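Local coordinates for protein putative transcriptional coactivator P15 (Enterobacteria phage t5, PDB 4BG7) that is the phage T5 homologue of the eukaryotic transcription coactivator PC4, is implicated in recombination-dependent DNA replication and probably binds DNA, at the interface of chains A and B. Sequence-based numbering; all coordinates share one arbitrary frame. Chains: chain A/B, Putative transcriptional coactivator P15.

Three patches of the A-B dimer illustrate how one helix can serve several parts of an interface. Helix 67-83 takes part in all of them: its later turns supply the chain A side of contact 1 and most of the chain B side of contact 3, while its first turns in chain B form one side of contact 2. Contacts 1 and 2 have centres of C-alpha atoms about 9 Å apart and share B:Thr70. Contact 3 lies about 17 Å from contact 1 and about 19 Å from contact 2. It partly repeats contact 1 with the chains exchanged: Ile80 and Leu81 again face Leu30 and Tyr65.

Contact 1: the interface of chains A and B. Residues chain A 77, 80-81; chain B 30, 41, 65, 70, 73.
The A:Phe77 ring meets chain B along its rim, where the B:Met41 CE methyl and the carbonyl oxygen of B:Thr70 lie in the plane of the ring. One face is covered from within its own chain by A:Leu81 CD1, 4.0 Å above the plane and displaced toward the rim. The ring projects with CG anti to the backbone N (chi1 -175°), and A:Phe77 CZ comes 3.5 Å from B:Thr70 O. B:Leu73 CD2 also meets CZ, while the thioether sulfur B:Met41 SD lies 3.7 Å from A:Phe77 CE1. The methionine runs at about a right angle to the phenylalanine, and a bend at its last torsion (chi3 -83°) lets B:Met41 CE touch A:Ile80 CG2 at 3.7 Å. A:Ile80 CG2 also receives the phenol oxygen B:Tyr65 OH at 3.4 Å. The other branch ends in A:Ile80 CD1, packed 3.6 Å from B:Leu30 CD2, where the two side chains pass each other in opposite directions. A:Leu81 turns CD2 toward B:Tyr65 CE1 and the B:Thr70 methyl. The patch is thus a chiefly apolar seam in which helix 67-83 of chain A packs over strands 26-34 and 39-48 of chain B and beside the partner's own helix 67-83.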
ATOM      1  N   PHE A  77       3.227   4.821   7.785  1.00 25.43           N
ATOM      2  CA  PHE A  77       2.644   3.585   8.296  1.00 30.10           C
ATOM      3  C   PHE A  77       3.136   3.271   9.728  1.00 32.40           C
ATOM      4  O   PHE A  77       2.339   2.960  10.652  1.00 33.75           O
ATOM      5  CB  PHE A  77       2.980   2.467   7.326  1.00 30.06           C
ATOM      6  CG  PHE A  77       2.343   1.117   7.642  1.00 31.39           C
ATOM      7  CD1 PHE A  77       1.053   1.007   8.046  1.00 36.50           C
ATOM      8  CD2 PHE A  77       3.050  -0.019   7.450  1.00 36.67           C
ATOM      9  CE1 PHE A  77       0.485  -0.230   8.285  1.00 34.79           C
ATOM     10  CE2 PHE A  77       2.472  -1.263   7.636  1.00 40.52           C
ATOM     11  CZ  PHE A  77       1.201  -1.352   8.086  1.00 36.25           C
ATOM     12  N   ILE A  80       1.416   5.833  12.122  1.00 29.81           N
ATOM     13  CA  ILE A  80       0.020   5.572  12.415  1.00 29.93           C
ATOM     14  C   ILE A  80       0.010   4.452  13.447  1.00 26.63           C
ATOM     15  O   ILE A  80      -0.772   4.506  14.433  1.00 33.41           O
ATOM     16  CB  ILE A  80      -0.811   5.234  11.113  1.00 28.69           C
ATOM     17  CG1 ILE A  80      -1.075   6.540  10.345  1.00 30.99           C
ATOM     18  CG2 ILE A  80      -2.110   4.504  11.501  1.00 28.22           C
ATOM     19  CD1 ILE A  80      -1.631   6.387   8.938  1.00 29.39           C
ATOM     20  N   LEU A  81       0.854   3.448  13.255  1.00 28.20           N
ATOM     21  CA  LEU A  81       0.906   2.345  14.195  1.00 29.00           C
ATOM     22  C   LEU A  81       1.353   2.786  15.593  1.00 31.15           C
ATOM     23  O   LEU A  81       0.812   2.288  16.611  1.00 32.38           O
ATOM     24  CB  LEU A  81       1.724   1.175  13.699  1.00 27.78           C
ATOM     25  CG  LEU A  81       1.183   0.485  12.389  1.00 28.55           C
ATOM     26  CD1 LEU A  81       2.228  -0.526  11.957  1.00 26.91           C
ATOM     27  CD2 LEU A  81      -0.184  -0.165  12.605  1.00 28.95           C
TER
ATOM     28  N   LEU B  30      -2.547   7.617   2.795  1.00 26.57           N
ATOM     29  CA  LEU B  30      -2.680   6.540   3.729  1.00 25.67           C
ATOM     30  C   LEU B  30      -3.629   7.074   4.812  1.00 31.11           C
ATOM     31  O   LEU B  30      -3.381   8.150   5.349  1.00 31.38           O
ATOM     32  CB  LEU B  30      -1.370   6.213   4.394  1.00 27.99           C
ATOM     33  CG  LEU B  30      -1.399   5.099   5.468  1.00 26.09           C
ATOM     34  CD1 LEU B  30      -1.795   3.734   4.942  1.00 27.87           C
ATOM     35  CD2 LEU B  30       0.028   5.021   5.994  1.00 29.39           C
ATOM     36  N   MET B  41      -8.177   0.892   7.386  1.00 30.11           N
ATOM     37  CA  MET B  41      -6.989   1.584   6.867  1.00 30.86           C
ATOM     38  C   MET B  41      -7.093   1.448   5.352  1.00 29.42           C
ATOM     39  O   MET B  41      -7.663   0.462   4.858  1.00 31.84           O
ATOM     40  CB  MET B  41      -5.730   0.921   7.393  1.00 32.85           C
ATOM     41  CG  MET B  41      -4.431   1.474   6.773  1.00 34.20           C
ATOM     42  SD  MET B  41      -2.948   0.817   7.575  1.00 32.75           S
ATOM     43  CE  MET B  41      -2.789   1.895   8.988  1.00 34.45           C
ATOM     44  N   TYR B  65      -8.682  -2.288   9.987  1.00 34.75           N
ATOM     45  CA  TYR B  65      -7.452  -1.857  10.674  1.00 35.59           C
ATOM     46  C   TYR B  65      -7.361  -2.707  11.904  1.00 36.42           C
ATOM     47  O   TYR B  65      -8.004  -2.435  12.904  1.00 38.77           O
ATOM     48  CB  TYR B  65      -7.531  -0.362  10.992  1.00 36.62           C
ATOM     49  CG  TYR B  65      -6.315   0.255  11.683  1.00 38.76           C
ATOM     50  CD1 TYR B  65      -5.017   0.050  11.198  1.00 38.23           C
ATOM     51  CD2 TYR B  65      -6.463   1.048  12.817  1.00 38.48           C
ATOM     52  CE1 TYR B  65      -3.908   0.596  11.851  1.00 39.02           C
ATOM     53  CE2 TYR B  65      -5.357   1.608  13.466  1.00 40.68           C
ATOM     54  CZ  TYR B  65      -4.089   1.386  12.979  1.00 38.18           C
ATOM     55  OH  TYR B  65      -2.988   1.949  13.637  1.00 36.54           O
ATOM     56  N   THR B  70      -2.593  -5.268   9.343  1.00 34.64           N
ATOM     57  CA  THR B  70      -1.445  -4.352   9.362  1.00 32.12           C
ATOM     58  C   THR B  70      -0.179  -5.121   9.392  1.00 27.73           C
ATOM     59  O   THR B  70       0.759  -4.754   8.736  1.00 30.78           O
ATOM     60  CB  THR B  70      -1.480  -3.404  10.555  1.00 29.45           C
ATOM     61  OG1 THR B  70      -1.527  -4.165  11.758  1.00 32.49           O
ATOM     62  CG2 THR B  70      -2.664  -2.378  10.448  1.00 34.17           C
ATOM     63  N   LEU B  73       0.571  -6.533   5.848  1.00 33.72           N
ATOM     64  CA  LEU B  73       1.087  -5.477   5.017  1.00 31.29           C
ATOM     65  C   LEU B  73       2.511  -5.087   5.374  1.00 32.96           C
ATOM     66  O   LEU B  73       3.408  -4.955   4.487  1.00 33.40           O
ATOM     67  CB  LEU B  73       0.151  -4.278   5.071  1.00 31.90           C
ATOM     68  CG  LEU B  73       0.576  -3.052   4.217  1.00 29.90           C
ATOM     69  CD1 LEU B  73       0.750  -3.411   2.720  1.00 25.92           C
ATOM     70  CD2 LEU B  73      -0.436  -1.931   4.425  1.00 28.41           C
TER

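Contact 2: the interface of chains A and B. Residues chain A 86, 89-90, 93; chain B 67-68, 70-71.
A:Arg93 and B:Leu67 bury the most surface in this helix-to-helix patch of a PC4-family dimer, 77 and 79 Å². The arginine leaves helix 87-98 and bends at chi2 (89°) and chi3, which brings the edge of its guanidinium group against the leucine at the start of the partner's helix 67-83. The side chains meet at about a right angle. B:Leu67 CB lies 3.3 Å from A:Arg93 NH1, and the leucine methyl CD1 sits at the guanidinium edge, in its plane. A:Arg93 NH2 forms a salt bridge with the carboxylate oxygen B:Glu68 OE2 at 2.8 Å. The two planes stand 82° apart and the N-H points away from the acceptor, so the attraction is electrostatic without a well-aimed hydrogen bond. On the other side, A:Arg93 NH1 makes a looser salt bridge to A:Glu89 OE2 of its own helix at 3.3 Å. A:Val90 adds an apolar wedge, its CG1 against B:Ser71 CA at 3.8 Å and its CG2 facing both B:Thr70 OG1 and B:Leu67 CD2. The B:Ser71 hydroxyl donates to the carbonyl of B:Leu67, one turn back in its own helix, almost in line with the carbonyl bond (162°). A:Arg93 CB lies over that serine, 3.7 Å from B:Ser71 CB.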
ATOM      1  N   VAL A  86       0.541   0.276  18.837  1.00 31.85           N
ATOM      2  CA  VAL A  86       0.682  -1.149  18.554  1.00 28.50           C
ATOM      3  C   VAL A  86       1.941  -1.507  17.713  1.00 30.07           C
ATOM      4  O   VAL A  86       2.067  -2.588  17.233  1.00 27.01           O
ATOM      5  CB  VAL A  86      -0.602  -1.632  17.826  1.00 35.01           C
ATOM      6  CG1 VAL A  86      -0.762  -0.936  16.482  1.00 29.45           C
ATOM      7  CG2 VAL A  86      -0.582  -3.116  17.651  1.00 41.22           C
ATOM      8  N   GLU A  89       3.947  -4.831  18.511  1.00 28.58           N
ATOM      9  CA  GLU A  89       3.208  -6.102  18.296  1.00 32.79           C
ATOM     10  C   GLU A  89       3.143  -6.375  16.753  1.00 31.15           C
ATOM     11  O   GLU A  89       3.439  -7.491  16.296  1.00 33.19           O
ATOM     12  CB  GLU A  89       1.761  -6.004  18.883  1.00 36.94           C
ATOM     13  CG  GLU A  89       0.916  -7.305  18.816  1.00 46.93           C
ATOM     14  CD  GLU A  89       1.682  -8.585  19.215  1.00 55.61           C
ATOM     15  OE1 GLU A  89       2.089  -8.726  20.386  1.00 63.19           O
ATOM     16  OE2 GLU A  89       1.882  -9.481  18.364  1.00 68.12           O
ATOM     17  N   VAL A  90       2.854  -5.318  15.993  1.00 29.54           N
ATOM     18  CA  VAL A  90       2.760  -5.480  14.502  1.00 30.55           C
ATOM     19  C   VAL A  90       4.103  -5.944  13.924  1.00 32.22           C
ATOM     20  O   VAL A  90       4.127  -6.863  13.100  1.00 34.20           O
ATOM     21  CB  VAL A  90       2.192  -4.200  13.842  1.00 30.45           C
ATOM     22  CG1 VAL A  90       2.212  -4.282  12.301  1.00 35.30           C
ATOM     23  CG2 VAL A  90       0.795  -3.945  14.369  1.00 28.53           C
ATOM     24  N   ARG A  93       4.633  -9.736  14.946  1.00 42.21           N
ATOM     25  CA  ARG A  93       3.737 -10.493  14.049  1.00 44.02           C
ATOM     26  C   ARG A  93       4.260 -10.495  12.615  1.00 45.01           C
ATOM     27  O   ARG A  93       4.120 -11.502  11.938  1.00 43.51           O
ATOM     28  CB  ARG A  93       2.339  -9.875  14.082  1.00 47.88           C
ATOM     29  CG  ARG A  93       1.180 -10.858  14.053  1.00 61.03           C
ATOM     30  CD  ARG A  93       0.768 -11.297  15.463  1.00 68.18           C
ATOM     31  NE  ARG A  93      -0.695 -11.279  15.637  1.00 75.70           N
ATOM     32  CZ  ARG A  93      -1.407 -10.246  16.095  1.00 70.36           C
ATOM     33  NH1 ARG A  93      -0.821  -9.115  16.461  1.00 67.77           N
ATOM     34  NH2 ARG A  93      -2.724 -10.354  16.206  1.00 70.43           N
TER
ATOM     35  N   LEU B  67      -4.751  -6.012  13.801  1.00 35.33           N
ATOM     36  CA  LEU B  67      -3.364  -6.485  13.913  1.00 36.93           C
ATOM     37  C   LEU B  67      -2.953  -7.420  12.802  1.00 36.30           C
ATOM     38  O   LEU B  67      -1.762  -7.548  12.435  1.00 40.03           O
ATOM     39  CB  LEU B  67      -3.133  -7.136  15.299  1.00 37.76           C
ATOM     40  CG  LEU B  67      -3.286  -6.172  16.536  1.00 39.68           C
ATOM     41  CD1 LEU B  67      -3.266  -6.841  17.951  1.00 43.98           C
ATOM     42  CD2 LEU B  67      -2.296  -4.986  16.489  1.00 36.22           C
ATOM     43  N   GLU B  68      -3.932  -8.191  12.354  1.00 39.14           N
ATOM     44  CA  GLU B  68      -3.718  -9.208  11.386  1.00 39.74           C
ATOM     45  C   GLU B  68      -3.469  -8.505  10.015  1.00 31.17           C
ATOM     46  O   GLU B  68      -2.562  -8.885   9.336  1.00 29.78           O
ATOM     47  CB  GLU B  68      -4.945 -10.140  11.322  1.00 42.80           C
ATOM     48  CG  GLU B  68      -5.235 -10.982  12.577  1.00 47.88           C
ATOM     49  CD  GLU B  68      -5.585 -10.189  13.859  1.00 49.47           C
ATOM     50  OE1 GLU B  68      -6.219  -9.073  13.800  1.00 42.34           O
ATOM     51  OE2 GLU B  68      -5.210 -10.708  14.958  1.00 52.68           O
ATOM     52  N   THR B  70      -2.593  -5.268   9.343  1.00 34.64           N
ATOM     53  CA  THR B  70      -1.445  -4.352   9.362  1.00 32.12           C
ATOM     54  C   THR B  70      -0.179  -5.121   9.392  1.00 27.73           C
ATOM     55  O   THR B  70       0.759  -4.754   8.736  1.00 30.78           O
ATOM     56  CB  THR B  70      -1.480  -3.404  10.555  1.00 29.45           C
ATOM     57  OG1 THR B  70      -1.527  -4.165  11.758  1.00 32.49           O
ATOM     58  CG2 THR B  70      -2.664  -2.378  10.448  1.00 34.17           C
ATOM     59  N   SER B  71      -0.155  -6.275  10.074  1.00 30.80           N
ATOM     60  CA  SER B  71       1.040  -7.117  10.130  1.00 27.77           C
ATOM     61  C   SER B  71       1.405  -7.802   8.811  1.00 32.90           C
ATOM     62  O   SER B  71       2.611  -7.984   8.486  1.00 31.62           O
ATOM     63  CB  SER B  71       0.899  -8.211  11.167  1.00 34.86           C
ATOM     64  OG  SER B  71       0.777  -7.598  12.450  1.00 43.68           O
TER

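Contact 3: the interface of chains A and B. Residues chain A 16, 18, 30, 32, 65; chain B 80-81, 84.
B:Ile80 and A:Gln16 are brought together by contrasting first torsions. In B:Ile80, CG1 is tucked in beside both the backbone N and the carbonyl carbon (chi1 75°), unlike its counterpart in chain A. B:Ile80 CD1 is directed at A:Val32 CG2, 3.7 Å away, with A:Leu30 CD2 and A:Tyr65 CE1 also around it, while B:Ile80 CG2 packs 3.6 Å from A:Ile18 CD1. A:Gln16 begins with CG anti to the carbonyl carbon (chi1 -48°) and reaches out extended from strand 16-23, laying its amide beside the last turn of the partner's helix 67-83 in this PC4-like dimer. There A:Gln16 NE2 donates to B:Ile80 O over 3.1 Å, a nearly straight bond (166° at the hydrogen) that lies close to the glutamine's amide plane. The side-chain amide thus caps a carbonyl near the helix's C-terminal end, and B:Ser84 OG donates to the same oxygen from the same face. A:Tyr65 fixes the serine from the other chain: A:Tyr65 OH and B:Ser84 OG, at the ring edge in plane, share a 2.8 Å hydrogen bond of undecided direction. A:Val32 CG2 covers one face of the A:Tyr65 ring, 3.9 Å above it. A:Gln16 NE2 also lies 3.1 Å from B:Ser84 OG.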
ATOM      1  N   GLN A  16       8.009  -8.057  -8.492  1.00 27.85           N
ATOM      2  CA  GLN A  16       7.674  -8.821  -7.222  1.00 28.28           C
ATOM      3  C   GLN A  16       6.196  -8.819  -6.996  1.00 27.87           C
ATOM      4  O   GLN A  16       5.509  -7.877  -7.425  1.00 28.70           O
ATOM      5  CB  GLN A  16       8.334  -8.160  -5.968  1.00 28.51           C
ATOM      6  CG  GLN A  16       9.780  -7.822  -6.139  1.00 29.16           C
ATOM      7  CD  GLN A  16      10.413  -7.337  -4.810  1.00 29.04           C
ATOM      8  OE1 GLN A  16      10.163  -7.896  -3.775  1.00 26.71           O
ATOM      9  NE2 GLN A  16      11.135  -6.265  -4.865  1.00 28.35           N
ATOM     10  N   ILE A  18       3.467 -10.142  -3.697  1.00 29.75           N
ATOM     11  CA  ILE A  18       3.214 -10.798  -2.373  1.00 30.98           C
ATOM     12  C   ILE A  18       1.757 -10.773  -1.970  1.00 26.60           C
ATOM     13  O   ILE A  18       1.100  -9.707  -1.916  1.00 29.09           O
ATOM     14  CB  ILE A  18       4.112 -10.198  -1.217  1.00 32.54           C
ATOM     15  CG1 ILE A  18       5.558 -10.281  -1.606  1.00 34.44           C
ATOM     16  CG2 ILE A  18       3.914 -10.980   0.104  1.00 31.42           C
ATOM     17  CD1 ILE A  18       6.495  -9.593  -0.666  1.00 47.50           C
ATOM     18  N   LEU A  30       0.408  -7.234  -3.171  1.00 25.77           N
ATOM     19  CA  LEU A  30       1.348  -6.124  -3.148  1.00 25.96           C
ATOM     20  C   LEU A  30       2.381  -6.364  -4.206  1.00 24.81           C
ATOM     21  O   LEU A  30       3.121  -7.387  -4.186  1.00 26.96           O
ATOM     22  CB  LEU A  30       2.087  -5.987  -1.805  1.00 25.51           C
ATOM     23  CG  LEU A  30       2.924  -4.712  -1.616  1.00 25.07           C
ATOM     24  CD1 LEU A  30       1.985  -3.536  -1.698  1.00 23.88           C
ATOM     25  CD2 LEU A  30       3.592  -4.817  -0.218  1.00 23.50           C
ATOM     26  N   VAL A  32       5.358  -4.918  -7.135  1.00 22.81           N
ATOM     27  CA  VAL A  32       6.310  -4.001  -7.721  1.00 22.15           C
ATOM     28  C   VAL A  32       6.280  -4.409  -9.206  1.00 21.59           C
ATOM     29  O   VAL A  32       6.490  -5.597  -9.568  1.00 24.05           O
ATOM     30  CB  VAL A  32       7.746  -4.121  -7.211  1.00 25.35           C
ATOM     31  CG1 VAL A  32       8.679  -3.130  -8.005  1.00 25.78           C
ATOM     32  CG2 VAL A  32       7.802  -3.858  -5.701  1.00 24.24           C
ATOM     33  N   TYR A  65       7.536   3.750  -7.147  1.00 23.68           N
ATOM     34  CA  TYR A  65       8.349   3.022  -6.207  1.00 26.18           C
ATOM     35  C   TYR A  65       9.733   3.613  -6.237  1.00 27.25           C
ATOM     36  O   TYR A  65      10.541   3.182  -7.067  1.00 26.65           O
ATOM     37  CB  TYR A  65       8.428   1.551  -6.642  1.00 26.18           C
ATOM     38  CG  TYR A  65       9.147   0.564  -5.703  1.00 26.22           C
ATOM     39  CD1 TYR A  65       8.689   0.305  -4.406  1.00 28.71           C
ATOM     40  CD2 TYR A  65      10.219  -0.195  -6.156  1.00 28.66           C
ATOM     41  CE1 TYR A  65       9.310  -0.654  -3.596  1.00 25.96           C
ATOM     42  CE2 TYR A  65      10.812  -1.168  -5.378  1.00 28.19           C
ATOM     43  CZ  TYR A  65      10.392  -1.368  -4.089  1.00 28.26           C
ATOM     44  OH  TYR A  65      11.014  -2.347  -3.343  1.00 27.52           O
TER
ATOM     45  N   ILE B  80       9.520  -6.713   0.059  1.00 32.13           N
ATOM     46  CA  ILE B  80       9.810  -6.095  -1.244  1.00 31.78           C
ATOM     47  C   ILE B  80      11.002  -5.189  -1.179  1.00 28.05           C
ATOM     48  O   ILE B  80      11.885  -5.266  -2.033  1.00 30.51           O
ATOM     49  CB  ILE B  80       8.568  -5.466  -1.997  1.00 32.77           C
ATOM     50  CG1 ILE B  80       8.102  -4.149  -1.403  1.00 32.02           C
ATOM     51  CG2 ILE B  80       7.369  -6.457  -2.144  1.00 26.77           C
ATOM     52  CD1 ILE B  80       6.929  -3.459  -2.139  1.00 32.40           C
ATOM     53  N   LEU B  81      11.096  -4.402  -0.109  1.00 29.24           N
ATOM     54  CA  LEU B  81      12.240  -3.557   0.108  1.00 28.10           C
ATOM     55  C   LEU B  81      13.514  -4.395   0.291  1.00 27.89           C
ATOM     56  O   LEU B  81      14.553  -4.044  -0.228  1.00 28.31           O
ATOM     57  CB  LEU B  81      12.024  -2.642   1.335  1.00 26.55           C
ATOM     58  CG  LEU B  81      10.879  -1.659   1.317  1.00 25.24           C
ATOM     59  CD1 LEU B  81      10.804  -0.880   2.599  1.00 25.47           C
ATOM     60  CD2 LEU B  81      11.018  -0.698   0.102  1.00 26.99           C
ATOM     61  N   SER B  84      14.585  -5.753  -3.038  1.00 36.14           N
ATOM     62  CA  SER B  84      15.136  -4.631  -3.800  1.00 35.23           C
ATOM     63  C   SER B  84      16.461  -4.161  -3.265  1.00 38.13           C
ATOM     64  O   SER B  84      17.063  -3.260  -3.838  1.00 36.19           O
ATOM     65  CB  SER B  84      14.163  -3.466  -3.783  1.00 34.26           C
ATOM     66  OG  SER B  84      13.027  -3.825  -4.518  1.00 32.92           O
TER